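Local structure of UDP-N-acetylglucosamine pyrophosphorylase (3OC9) at residues I12-I17 against I199-L204; L49-E52 against M57-L60; F51-G56 against I105-N110; L76-E81 against E386-K391; T268-K273 against P317-V322. The protein probably catalyses the formation of UDP-N-acetylglucosamine and diphosphate from UTP and N-acetylglucosamine 1-phosphate. All blocks are in the same frame, centred on the assembly; numbering follows the deposited sequence.

Contact 1: I12-I17 against I199-L204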
# COMPACT_ATOMS: atom_id res chain seq x y z
N ILE A 12 15.35 -4.86 -14.15
CA ILE A 12 14.97 -5.25 -12.77
C ILE A 12 16.27 -5.45 -11.98
O ILE A 12 17.07 -6.32 -12.31
CB ILE A 12 14.10 -6.57 -12.77
CG1 ILE A 12 12.78 -6.35 -13.55
CG2 ILE A 12 13.85 -7.11 -11.31
CD1 ILE A 12 11.95 -7.64 -13.84
N THR A 13 16.51 -4.59 -10.98
CA THR A 13 17.79 -4.60 -10.24
C THR A 13 18.08 -5.96 -9.57
O THR A 13 19.23 -6.45 -9.59
CB THR A 13 17.88 -3.43 -9.21
OG1 THR A 13 17.29 -2.23 -9.77
CG2 THR A 13 19.33 -3.15 -8.84
N THR A 14 17.04 -6.56 -8.99
CA THR A 14 17.14 -7.87 -8.27
C THR A 14 17.48 -9.10 -9.17
O THR A 14 17.79 -10.20 -8.65
CB THR A 14 15.88 -8.14 -7.37
OG1 THR A 14 14.67 -8.02 -8.15
CG2 THR A 14 15.82 -7.14 -6.25
N ASN A 15 17.45 -8.93 -10.50
CA ASN A 15 17.92 -9.99 -11.42
C ASN A 15 19.45 -10.23 -11.31
O ASN A 15 19.93 -11.37 -11.46
CB ASN A 15 17.58 -9.67 -12.90
CG ASN A 15 16.12 -9.98 -13.28
OD1 ASN A 15 15.34 -10.53 -12.49
ND2 ASN A 15 15.74 -9.61 -14.51
N THR A 16 20.21 -9.16 -11.09
CA THR A 16 21.69 -9.25 -11.06
C THR A 16 22.34 -8.90 -9.70
O THR A 16 23.49 -9.28 -9.43
CB THR A 16 22.37 -8.42 -12.19
OG1 THR A 16 21.98 -7.05 -12.10
CG2 THR A 16 22.02 -8.99 -13.58
N ILE A 17 21.61 -8.16 -8.86
CA ILE A 17 22.02 -7.89 -7.48
C ILE A 17 20.96 -8.52 -6.56
O ILE A 17 19.90 -7.94 -6.29
CB ILE A 17 22.20 -6.36 -7.19
CG1 ILE A 17 23.18 -5.71 -8.18
CG2 ILE A 17 22.71 -6.14 -5.75
CD1 ILE A 17 23.25 -4.18 -8.07
N ILE A 199 14.24 -2.48 3.31
CA ILE A 199 15.00 -1.40 4.02
C ILE A 199 16.52 -1.63 3.88
O ILE A 199 17.28 -0.70 3.56
CB ILE A 199 14.59 -1.31 5.54
CG1 ILE A 199 13.09 -0.98 5.70
CG2 ILE A 199 15.53 -0.36 6.37
CD1 ILE A 199 12.63 0.36 5.14
N GLY A 200 16.96 -2.87 4.08
CA GLY A 200 18.39 -3.21 3.91
C GLY A 200 18.91 -3.05 2.48
O GLY A 200 20.04 -2.55 2.25
N TYR A 201 18.08 -3.43 1.51
CA TYR A 201 18.42 -3.29 0.06
C TYR A 201 18.60 -1.80 -0.33
O TYR A 201 19.62 -1.41 -0.94
CB TYR A 201 17.35 -4.01 -0.80
CG TYR A 201 17.75 -4.34 -2.24
CD1 TYR A 201 18.53 -5.46 -2.53
CD2 TYR A 201 17.30 -3.55 -3.32
CE1 TYR A 201 18.88 -5.80 -3.86
CE2 TYR A 201 17.65 -3.88 -4.67
CZ TYR A 201 18.44 -5.00 -4.92
OH TYR A 201 18.81 -5.34 -6.23
N MET A 202 17.63 -0.94 0.03
CA MET A 202 17.76 0.48 -0.30
C MET A 202 18.92 1.19 0.45
O MET A 202 19.52 2.13 -0.09
CB MET A 202 16.40 1.22 -0.30
CG MET A 202 15.78 1.55 1.04
SD MET A 202 14.16 2.40 0.82
CE MET A 202 14.59 3.86 -0.15
N ASP A 203 19.28 0.72 1.65
CA ASP A 203 20.40 1.36 2.37
C ASP A 203 21.75 1.04 1.74
O ASP A 203 22.56 1.95 1.53
CB ASP A 203 20.40 1.06 3.87
CG ASP A 203 21.46 1.89 4.64
OD1 ASP A 203 21.37 3.14 4.68
OD2 ASP A 203 22.38 1.27 5.20
N LEU A 204 21.97 -0.23 1.41
CA LEU A 204 23.27 -0.63 0.86
C LEU A 204 23.51 -0.11 -0.58
O LEU A 204 24.68 0.15 -0.97
CB LEU A 204 23.52 -2.14 1.05
CG LEU A 204 23.49 -2.67 2.52
CD1 LEU A 204 23.77 -4.17 2.62
CD2 LEU A 204 24.43 -1.90 3.48
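Y201 of helix 196-204 reaches across to T13, T14 and I17, which lie in the loop before helix 21-32. Its CB already points toward the loop, and with CG anti to the backbone N (chi1 -162°) the ring carries on that way. Contact begins at CE1 and CE2 of Y201, each about 4.1 Å from CG2 of T14. The closest neighbour of Y201 CE1 is I17 O, at 3.4 Å. Y201 CE1 also has CG2 of I17 beside it, at 4.3 Å. Y201 CZ comes closer to T14 CG2, at 3.6 Å. The methyl sits oblique to the ring.

The hydroxyl is the tip. Y201 OH donates to I17 O at 2.8 Å. The carbonyl lies at the ring edge, near its plane, and the donor comes in on a lone pair (C=O...O angle 140°). The CG2 methyls of T13 and T14 both lie against OH, that of T13 at 3.4 Å from Y201 OH. The threonine hydroxyls bond to other partners, T13 OG1 to I324 N and T14 OG1 to E326 N. The turn itself is closed by T13 O, which accepts from both T16 N and I17 N. H23 meets the Y201 ring edge-to-face. The contact thus joins the N-terminal loop to a helix and to strand 322-326 in the GT-A-type alpha/beta domain of this family.

Contact 2: L49-E52 against M57-L60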
# COMPACT_ATOMS: atom_id res chain seq x y z
N LEU A 49 -18.21 -1.97 -1.34
CA LEU A 49 -18.59 -3.02 -0.40
C LEU A 49 -19.87 -2.54 0.30
O LEU A 49 -20.49 -1.57 -0.14
CB LEU A 49 -17.44 -3.26 0.61
CG LEU A 49 -16.00 -3.35 0.06
CD1 LEU A 49 -14.95 -3.22 1.16
CD2 LEU A 49 -15.77 -4.64 -0.74
N GLY A 50 -20.28 -3.19 1.38
CA GLY A 50 -21.48 -2.71 2.08
C GLY A 50 -21.23 -1.58 3.07
O GLY A 50 -22.06 -1.32 3.94
N PHE A 51 -20.11 -0.86 2.90
CA PHE A 51 -19.49 -0.13 4.01
C PHE A 51 -19.36 1.39 3.81
O PHE A 51 -18.48 1.87 3.09
CB PHE A 51 -18.11 -0.76 4.26
CG PHE A 51 -17.57 -0.54 5.64
CD1 PHE A 51 -18.31 -0.92 6.76
CD2 PHE A 51 -16.30 -0.00 5.82
CE1 PHE A 51 -17.80 -0.72 8.05
CE2 PHE A 51 -15.78 0.19 7.09
CZ PHE A 51 -16.52 -0.17 8.21
N GLU A 52 -20.22 2.14 4.49
CA GLU A 52 -20.21 3.60 4.36
C GLU A 52 -19.32 4.27 5.43
O GLU A 52 -19.78 5.12 6.21
CB GLU A 52 -21.64 4.17 4.35
CG GLU A 52 -22.54 3.68 3.20
CD GLU A 52 -21.98 3.94 1.79
OE1 GLU A 52 -21.18 4.89 1.60
OE2 GLU A 52 -22.35 3.19 0.86
N MET A 57 -11.43 0.54 8.30
CA MET A 57 -12.34 0.05 9.36
C MET A 57 -13.11 -1.23 9.00
O MET A 57 -13.82 -1.81 9.85
CB MET A 57 -13.32 1.19 9.78
CG MET A 57 -12.61 2.35 10.54
SD MET A 57 -13.58 3.89 10.75
CE MET A 57 -14.89 3.34 11.83
N PHE A 58 -12.99 -1.66 7.74
CA PHE A 58 -13.71 -2.86 7.21
C PHE A 58 -13.25 -4.15 7.86
O PHE A 58 -12.06 -4.43 7.91
CB PHE A 58 -13.55 -2.99 5.68
CG PHE A 58 -14.35 -4.15 5.08
CD1 PHE A 58 -13.75 -5.40 4.85
CD2 PHE A 58 -15.71 -4.01 4.78
CE1 PHE A 58 -14.48 -6.48 4.31
CE2 PHE A 58 -16.46 -5.09 4.24
CZ PHE A 58 -15.82 -6.32 4.00
N VAL A 59 -14.22 -4.95 8.36
CA VAL A 59 -13.92 -6.19 9.08
C VAL A 59 -13.89 -7.41 8.12
O VAL A 59 -14.92 -7.79 7.56
CB VAL A 59 -14.95 -6.43 10.22
CG1 VAL A 59 -14.61 -7.70 11.05
CG2 VAL A 59 -15.04 -5.18 11.12
N LEU A 60 -12.71 -8.00 7.94
CA LEU A 60 -12.56 -9.19 7.07
C LEU A 60 -13.25 -10.44 7.67
O LEU A 60 -12.99 -10.78 8.82
CB LEU A 60 -11.07 -9.44 6.80
CG LEU A 60 -10.38 -8.18 6.23
CD1 LEU A 60 -8.90 -8.06 6.63
CD2 LEU A 60 -10.55 -8.15 4.73
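At the end of the glycine-rich motif of the family's signature loop, L49, with F51 just behind it, closes against F58, and M57 lies at the far end of the F51 ring. The two phenylalanines form a T-shaped pair. The edge of F58 faces the flat side of F51, with centroids 5.8 Å apart and planes at 82°. F58 CD2 does the touching, 4.0 Å from F51 CG. F58 holds its CG anti to the backbone N (chi1 -176°), which swings the ring out beside F51 and under L49.

L49 comes from a different direction. Its CD1 lies over one face of F58, 3.9 Å from the ring centroid and only 18° off the normal. This is a CH-pi contact, shifted slightly toward CD2 and CE2. F58 therefore gives its edge to one residue and a face to another.

The loop follows strand 36-41. Its Gly-Gly-x-Gly-x-Arg-Leu-Gly start and Pro-Lys end match the nucleotide-binding signature of UDP-sugar pyrophosphorylases, so a role near the UTP site is probable.

On the side of F51 that faces F58, the outer end of the ring runs along the backbone. F51 CE2 is 3.4 Å from F58 N and F51 CZ is 3.6 Å from M57 O, both oblique to the ring. M57 CB meets the ring edge in its plane, 3.8 Å from F51 CE2. The rest of M57 turns toward E107 and Y111 on helix 105-114. No hydrogen bond crosses between the segments. F58 also touches L336, and its backbone bonds to that of I68.

Contact 3: F51-G56 against I105-N110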
# COMPACT_ATOMS: atom_id res chain seq x y z
N PHE A 51 -20.11 -0.86 2.90
CA PHE A 51 -19.49 -0.13 4.01
C PHE A 51 -19.36 1.39 3.81
O PHE A 51 -18.48 1.87 3.09
CB PHE A 51 -18.11 -0.76 4.26
CG PHE A 51 -17.57 -0.54 5.64
CD1 PHE A 51 -18.31 -0.92 6.76
CD2 PHE A 51 -16.30 -0.00 5.82
CE1 PHE A 51 -17.80 -0.72 8.05
CE2 PHE A 51 -15.78 0.19 7.09
CZ PHE A 51 -16.52 -0.17 8.21
N GLU A 52 -20.22 2.14 4.49
CA GLU A 52 -20.21 3.60 4.36
C GLU A 52 -19.32 4.27 5.43
O GLU A 52 -19.78 5.12 6.21
CB GLU A 52 -21.64 4.17 4.35
CG GLU A 52 -22.54 3.68 3.20
CD GLU A 52 -21.98 3.94 1.79
OE1 GLU A 52 -21.18 4.89 1.60
OE2 GLU A 52 -22.35 3.19 0.86
N HIS A 53 -18.04 3.88 5.43
CA HIS A 53 -17.03 4.29 6.42
C HIS A 53 -15.65 4.15 5.75
O HIS A 53 -15.54 3.46 4.72
CB HIS A 53 -17.08 3.40 7.67
CG HIS A 53 -18.40 3.43 8.40
ND1 HIS A 53 -18.77 4.46 9.24
CD2 HIS A 53 -19.43 2.55 8.41
CE1 HIS A 53 -19.97 4.22 9.73
NE2 HIS A 53 -20.40 3.07 9.25
N PRO A 54 -14.58 4.79 6.31
CA PRO A 54 -13.24 4.63 5.71
C PRO A 54 -12.82 3.16 5.60
O PRO A 54 -13.07 2.38 6.51
CB PRO A 54 -12.32 5.37 6.70
CG PRO A 54 -13.21 6.30 7.43
CD PRO A 54 -14.55 5.65 7.50
N LYS A 55 -12.17 2.81 4.48
CA LYS A 55 -11.86 1.41 4.15
C LYS A 55 -11.06 0.65 5.23
O LYS A 55 -11.26 -0.55 5.42
CB LYS A 55 -11.12 1.38 2.79
CG LYS A 55 -10.67 -0.00 2.29
CD LYS A 55 -11.82 -0.79 1.68
CE LYS A 55 -11.33 -1.78 0.62
NZ LYS A 55 -11.05 -1.15 -0.71
N GLY A 56 -10.16 1.33 5.94
CA GLY A 56 -9.37 0.68 7.00
C GLY A 56 -10.20 0.05 8.13
O GLY A 56 -9.74 -0.86 8.83
N ILE A 105 -11.24 12.87 9.68
CA ILE A 105 -10.20 12.78 10.74
C ILE A 105 -10.70 12.46 12.17
O ILE A 105 -10.08 11.65 12.91
CB ILE A 105 -9.22 14.02 10.69
CG1 ILE A 105 -8.03 13.81 11.63
CG2 ILE A 105 -9.98 15.35 10.95
CD1 ILE A 105 -6.76 14.60 11.24
N GLU A 106 -11.82 13.07 12.58
CA GLU A 106 -12.35 12.81 13.93
C GLU A 106 -12.81 11.34 14.10
O GLU A 106 -12.54 10.71 15.13
CB GLU A 106 -13.46 13.81 14.30
CG GLU A 106 -14.06 13.59 15.69
CD GLU A 106 -15.23 14.54 16.03
OE1 GLU A 106 -15.38 15.60 15.39
OE2 GLU A 106 -15.99 14.23 16.98
N GLU A 107 -13.51 10.81 13.08
CA GLU A 107 -14.01 9.42 13.11
C GLU A 107 -12.85 8.37 13.21
O GLU A 107 -12.94 7.39 13.97
CB GLU A 107 -14.94 9.15 11.91
CG GLU A 107 -15.36 7.67 11.73
CD GLU A 107 -16.34 7.42 10.57
OE1 GLU A 107 -16.41 8.23 9.61
OE2 GLU A 107 -17.03 6.37 10.61
N ILE A 108 -11.77 8.61 12.48
CA ILE A 108 -10.61 7.70 12.53
C ILE A 108 -9.87 7.76 13.88
O ILE A 108 -9.53 6.72 14.45
CB ILE A 108 -9.64 7.91 11.32
CG1 ILE A 108 -10.38 7.59 10.02
CG2 ILE A 108 -8.39 7.02 11.45
CD1 ILE A 108 -9.80 8.24 8.80
N ASN A 109 -9.64 8.96 14.40
CA ASN A 109 -9.04 9.13 15.72
C ASN A 109 -9.84 8.41 16.83
O ASN A 109 -9.25 7.73 17.69
CB ASN A 109 -8.86 10.63 16.07
CG ASN A 109 -7.56 11.23 15.52
OD1 ASN A 109 -6.55 10.54 15.36
ND2 ASN A 109 -7.57 12.55 15.31
N ASN A 110 -11.17 8.56 16.79
CA ASN A 110 -12.05 7.89 17.75
C ASN A 110 -11.99 6.36 17.63
O ASN A 110 -12.04 5.66 18.65
CB ASN A 110 -13.50 8.37 17.61
CG ASN A 110 -13.72 9.75 18.22
OD1 ASN A 110 -12.99 10.18 19.10
ND2 ASN A 110 -14.76 10.43 17.74
O HOH W 1 -18.09 7.68 7.55
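H53 and P54 meet E107 and I108 on one flank of helix 105-114, and the two halves of the contact differ in kind. The inner half is apolar packing of P54 on I108, both buried. P54 CG lies 4.0 Å from I108 CG1 and 4.2 Å from I108 CD1, and the two side chains run antiparallel alongside each other. A42, T100 and C127 also touch I108. P54 CD borders the carboxylate of E107, 3.8 Å from E107 OE1, and so links the two halves.

P54 and K55 form the Pro-Lys end of the family's signature loop, which begins with the glycines after strand 36-41. Backbone bonds from H53 to G46 and from K55 to G44 fold the loop back on its glycine-rich start. K55 NZ makes a salt bridge with D187 and a hydrogen bond with L336 O. This is consistent with a nucleotide-binding loop resting on a helix of the alpha/beta core.

The outer half is polar and reaches solvent. H53 ND1 donates to E107 OE2 at 2.9 Å, with an N-H...O angle of 153°. The acceptor uses its syn lone pair and is tilted out of the imidazole plane. Ring and carboxylate stand almost perpendicular, at 81°. E107 has its CG anti to the backbone N (chi1 172°) and runs extended from there, which is how it spans the gap from the helix to the histidine. A water donates to E107 OE1 at 2.7 Å and, weakly, to E52 O.

Contact 4: L76-E81 against E386-K391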
# COMPACT_ATOMS: atom_id res chain seq x y z
N LEU A 76 3.12 -4.46 12.56
CA LEU A 76 4.09 -3.53 13.18
C LEU A 76 4.59 -4.05 14.55
O LEU A 76 5.80 -3.97 14.84
CB LEU A 76 3.52 -2.10 13.29
CG LEU A 76 3.20 -1.34 11.99
CD1 LEU A 76 2.64 0.08 12.31
CD2 LEU A 76 4.45 -1.22 11.09
N LEU A 77 3.68 -4.57 15.38
CA LEU A 77 4.08 -5.19 16.66
C LEU A 77 5.10 -6.35 16.49
O LEU A 77 6.08 -6.45 17.24
CB LEU A 77 2.85 -5.63 17.48
CG LEU A 77 2.03 -4.49 18.14
CD1 LEU A 77 0.70 -5.05 18.63
CD2 LEU A 77 2.77 -3.78 19.29
N ARG A 78 4.89 -7.19 15.47
CA ARG A 78 5.80 -8.34 15.20
C ARG A 78 7.18 -7.91 14.67
O ARG A 78 8.21 -8.47 15.07
CB ARG A 78 5.13 -9.35 14.26
CG ARG A 78 5.99 -10.57 13.86
CD ARG A 78 6.42 -11.39 15.10
NE ARG A 78 7.08 -12.65 14.71
CZ ARG A 78 7.73 -13.45 15.57
NH1 ARG A 78 7.83 -13.11 16.86
NH2 ARG A 78 8.27 -14.58 15.14
N LEU A 79 7.19 -6.93 13.76
CA LEU A 79 8.42 -6.33 13.25
C LEU A 79 9.25 -5.67 14.37
O LEU A 79 10.47 -5.85 14.43
CB LEU A 79 8.11 -5.31 12.13
CG LEU A 79 7.66 -5.95 10.80
CD1 LEU A 79 7.02 -4.89 9.88
CD2 LEU A 79 8.87 -6.63 10.10
N GLN A 80 8.59 -4.94 15.28
CA GLN A 80 9.30 -4.36 16.44
C GLN A 80 9.98 -5.45 17.31
O GLN A 80 11.12 -5.28 17.75
CB GLN A 80 8.36 -3.49 17.31
CG GLN A 80 8.00 -2.11 16.67
CD GLN A 80 6.91 -1.32 17.44
OE1 GLN A 80 6.62 -0.17 17.09
NE2 GLN A 80 6.32 -1.93 18.47
N GLU A 81 9.25 -6.54 17.52
CA GLU A 81 9.71 -7.70 18.32
C GLU A 81 10.95 -8.39 17.71
O GLU A 81 11.92 -8.66 18.41
CB GLU A 81 8.56 -8.69 18.48
CG GLU A 81 8.83 -9.87 19.41
CD GLU A 81 7.55 -10.65 19.73
OE1 GLU A 81 6.86 -11.14 18.80
OE2 GLU A 81 7.24 -10.76 20.94
N GLU A 386 7.32 -13.96 8.25
CA GLU A 386 7.45 -14.94 7.16
C GLU A 386 7.23 -16.31 7.85
O GLU A 386 6.17 -16.50 8.47
CB GLU A 386 8.79 -14.79 6.41
CG GLU A 386 8.89 -13.40 5.68
CD GLU A 386 10.31 -12.91 5.34
OE1 GLU A 386 11.30 -13.35 5.97
OE2 GLU A 386 10.42 -12.05 4.42
N GLU A 387 8.20 -17.23 7.79
CA GLU A 387 8.06 -18.55 8.49
C GLU A 387 8.77 -18.65 9.86
O GLU A 387 8.72 -19.72 10.54
CB GLU A 387 8.48 -19.71 7.54
CG GLU A 387 9.98 -20.02 7.44
CD GLU A 387 10.79 -19.07 6.55
OE1 GLU A 387 10.33 -17.94 6.22
OE2 GLU A 387 11.91 -19.47 6.16
N GLU A 388 9.40 -17.57 10.29
CA GLU A 388 10.31 -17.61 11.46
C GLU A 388 9.64 -17.88 12.82
O GLU A 388 10.33 -18.30 13.77
CB GLU A 388 11.23 -16.36 11.50
CG GLU A 388 10.64 -15.10 12.18
CD GLU A 388 9.40 -14.54 11.48
OE1 GLU A 388 9.38 -14.52 10.23
OE2 GLU A 388 8.46 -14.13 12.19
N GLY A 389 8.33 -17.66 12.92
CA GLY A 389 7.61 -17.92 14.18
C GLY A 389 7.06 -19.34 14.31
O GLY A 389 6.35 -19.65 15.28
N LEU A 390 7.40 -20.19 13.35
CA LEU A 390 6.76 -21.50 13.22
C LEU A 390 7.72 -22.67 13.47
O LEU A 390 7.41 -23.81 13.14
CB LEU A 390 6.09 -21.63 11.84
CG LEU A 390 5.18 -20.48 11.37
CD1 LEU A 390 4.81 -20.69 9.91
CD2 LEU A 390 3.94 -20.32 12.24
N LYS A 391 8.88 -22.38 14.07
CA LYS A 391 9.94 -23.40 14.25
C LYS A 391 9.53 -24.59 15.13
O LYS A 391 10.07 -25.70 14.97
CB LYS A 391 11.23 -22.77 14.77
CG LYS A 391 11.91 -21.88 13.74
CD LYS A 391 13.23 -21.31 14.21
CE LYS A 391 13.95 -20.67 13.04
NZ LYS A 391 15.31 -20.17 13.39
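R78 and G389 are the closest backbone pair, with CA atoms 9.8 Å apart, so the arginine side chain bridges most of the distance from helix 68-87 to segment 386-391. The motif is a surface salt-bridge network of R78, E81 and E388. R78 leaves the helix with CG anti to the backbone N and bends at chi2 (60°), which presents its NE side to the loop.

R78 grips E388 side-on. R78 NE and R78 NH2 both donate to one oxygen, E388 OE2, at 3.2 Å and 3.0 Å. Neither bond is straight, as expected when two N-H groups share an acceptor. NE meets OE2 nearly along its C-O axis, and NH2 uses the anti lone pair. The guanidinium and carboxylate planes are 38° apart. OE2 also accepts from F385 N, so three donors converge on it. They probably stabilise the charged form of E388.

The third nitrogen turns back to its own helix. R78 NH1 bonds E81 OE1 at 2.9 Å, and E81 has a second partner in R382. The other oxygen of E388 serves the loop itself: OE1 takes E386 N at 2.9 Å on its syn lone pair. The carboxylate is thus held at both oxygens. The network joins helix 68-87 to the loop between strands 377-379 and 397-399. Next to the bridge, R78 NH2 lies 3.5 Å from G389 CA.

Contact 5: T268-K273 against P317-V322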
# COMPACT_ATOMS: atom_id res chain seq x y z
N THR A 268 14.40 10.23 3.50
CA THR A 268 13.85 11.48 4.08
C THR A 268 14.32 12.69 3.26
O THR A 268 13.54 13.63 2.99
CB THR A 268 14.17 11.59 5.61
OG1 THR A 268 13.59 10.47 6.30
CG2 THR A 268 13.62 12.89 6.20
N SER A 269 15.59 12.66 2.83
CA SER A 269 16.13 13.72 1.96
C SER A 269 15.34 13.83 0.65
O SER A 269 15.10 14.95 0.15
CB SER A 269 17.62 13.47 1.68
OG SER A 269 18.16 14.50 0.86
N PHE A 270 14.93 12.68 0.08
CA PHE A 270 14.11 12.72 -1.14
C PHE A 270 12.71 13.32 -0.89
O PHE A 270 12.23 14.15 -1.69
CB PHE A 270 14.01 11.36 -1.90
CG PHE A 270 13.17 11.45 -3.17
CD1 PHE A 270 11.85 11.04 -3.18
CD2 PHE A 270 13.70 12.04 -4.34
CE1 PHE A 270 11.05 11.19 -4.33
CE2 PHE A 270 12.91 12.19 -5.50
CZ PHE A 270 11.59 11.75 -5.50
N LEU A 271 12.07 12.94 0.22
CA LEU A 271 10.77 13.52 0.60
C LEU A 271 10.86 15.06 0.75
O LEU A 271 9.92 15.78 0.38
CB LEU A 271 10.21 12.88 1.90
CG LEU A 271 9.80 11.39 1.84
CD1 LEU A 271 9.39 10.91 3.22
CD2 LEU A 271 8.68 11.13 0.82
N GLU A 272 11.98 15.56 1.27
CA GLU A 272 12.21 17.02 1.34
C GLU A 272 12.22 17.69 -0.04
O GLU A 272 11.60 18.77 -0.22
CB GLU A 272 13.46 17.36 2.19
CG GLU A 272 13.28 17.01 3.68
CD GLU A 272 14.55 17.10 4.52
OE1 GLU A 272 15.63 16.64 4.07
OE2 GLU A 272 14.46 17.60 5.67
N LYS A 273 12.87 17.06 -1.03
CA LYS A 273 12.85 17.55 -2.43
C LYS A 273 11.46 17.47 -3.06
O LYS A 273 11.01 18.42 -3.70
CB LYS A 273 13.85 16.79 -3.33
CG LYS A 273 15.30 16.87 -2.91
CD LYS A 273 16.22 16.21 -3.97
CE LYS A 273 17.70 16.46 -3.68
NZ LYS A 273 18.13 15.97 -2.31
N PRO A 317 10.35 10.92 -11.88
CA PRO A 317 11.48 11.43 -12.70
C PRO A 317 12.38 12.50 -12.01
O PRO A 317 13.46 12.85 -12.54
CB PRO A 317 10.81 11.98 -13.97
CG PRO A 317 9.33 12.02 -13.70
CD PRO A 317 9.03 11.15 -12.52
N LEU A 318 11.95 12.99 -10.84
CA LEU A 318 12.80 13.89 -10.03
C LEU A 318 14.05 13.19 -9.47
O LEU A 318 15.11 13.82 -9.27
CB LEU A 318 11.97 14.53 -8.90
CG LEU A 318 12.63 15.54 -7.92
CD1 LEU A 318 13.11 16.80 -8.64
CD2 LEU A 318 11.66 15.91 -6.81
N ALA A 319 13.94 11.89 -9.20
CA ALA A 319 15.06 11.11 -8.62
C ALA A 319 16.21 10.77 -9.60
O ALA A 319 15.94 10.51 -10.78
CB ALA A 319 14.52 9.83 -7.98
N THR A 320 17.46 10.73 -9.10
CA THR A 320 18.61 10.22 -9.91
C THR A 320 19.13 8.83 -9.45
O THR A 320 19.92 8.19 -10.17
CB THR A 320 19.85 11.19 -9.95
OG1 THR A 320 20.37 11.39 -8.64
CG2 THR A 320 19.50 12.55 -10.58
N LYS A 321 18.71 8.38 -8.27
CA LYS A 321 19.14 7.06 -7.76
C LYS A 321 17.90 6.22 -7.42
O LYS A 321 17.25 6.45 -6.37
CB LYS A 321 20.03 7.21 -6.53
CG LYS A 321 21.33 8.02 -6.80
CD LYS A 321 22.16 8.20 -5.52
CE LYS A 321 22.97 6.96 -5.14
NZ LYS A 321 23.57 6.26 -6.31
N VAL A 322 17.57 5.28 -8.30
CA VAL A 322 16.33 4.47 -8.16
C VAL A 322 16.66 2.97 -8.30
O VAL A 322 17.35 2.58 -9.27
CB VAL A 322 15.28 4.84 -9.25
CG1 VAL A 322 14.01 3.93 -9.18
CG2 VAL A 322 14.88 6.34 -9.18
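F270 on helix 268-274 meets L318 and A319 chiefly through CE2. A319 CB is 3.8 Å and L318 CD2 4.1 Å from F270 CE2. Both groups sit oblique to the ring. A319 N is also near F270 CE2, at 3.9 Å. L318 reaches further, across to the next turn of the helix. Its CD2 lies 4.0 Å from K273 O and 4.2 Å from K273 CB. The K273 chain then leads away from the loop, so only its base takes part. No hydrogen bond crosses this contact. It is apolar packing, buried at F270 and A319 and open toward K273.

Torsions and backbone set the first shell. F270 has CG anti to its own N (chi1 -179°), which throws the ring off the helix toward the loop. L318 is at the end of a short 3-10 segment. It also has an extended first torsion, and its CD2 methyl is brought to the helix. At A319 the chain leaves the 3-10 turn and opens out.

The second shell fixes both sides. E208 OE1 accepts from T320 N and from K321 N, holding the loop just after A319. P317 O bonds R232. On the helix side, F270 N bonds S267 OG, and E272 bonds N174 of helix 169-176.

F270 and A319 both rest on I209 of strand 209-215. Helix 268-274 follows strand 263-267, and the loop leads into strand 322-326. Strand 209-215 pairs with both of those strands in the large mixed sheet.

Contacts 2 and 3 start from the same loop after strand 36-41, share F51 and E52, and lie about 10 Å apart, centre to centre as for all distances here. They touch where M57 meets E107. Together they hold the signature loop, probably the nucleotide-binding one, between its own continuation and helix 105-114. Contacts 1 and 5 lie across the chain's centre from contact 2, about 37 and 36 Å from it. They are about 17 Å apart and both border strand 322-326 of the large mixed sheet. Contact 4 is about 22 Å from contact 1. It ties helix 68-87 to a late loop 305 residues on, so its span crosses that of contact 1 and encloses contact 5.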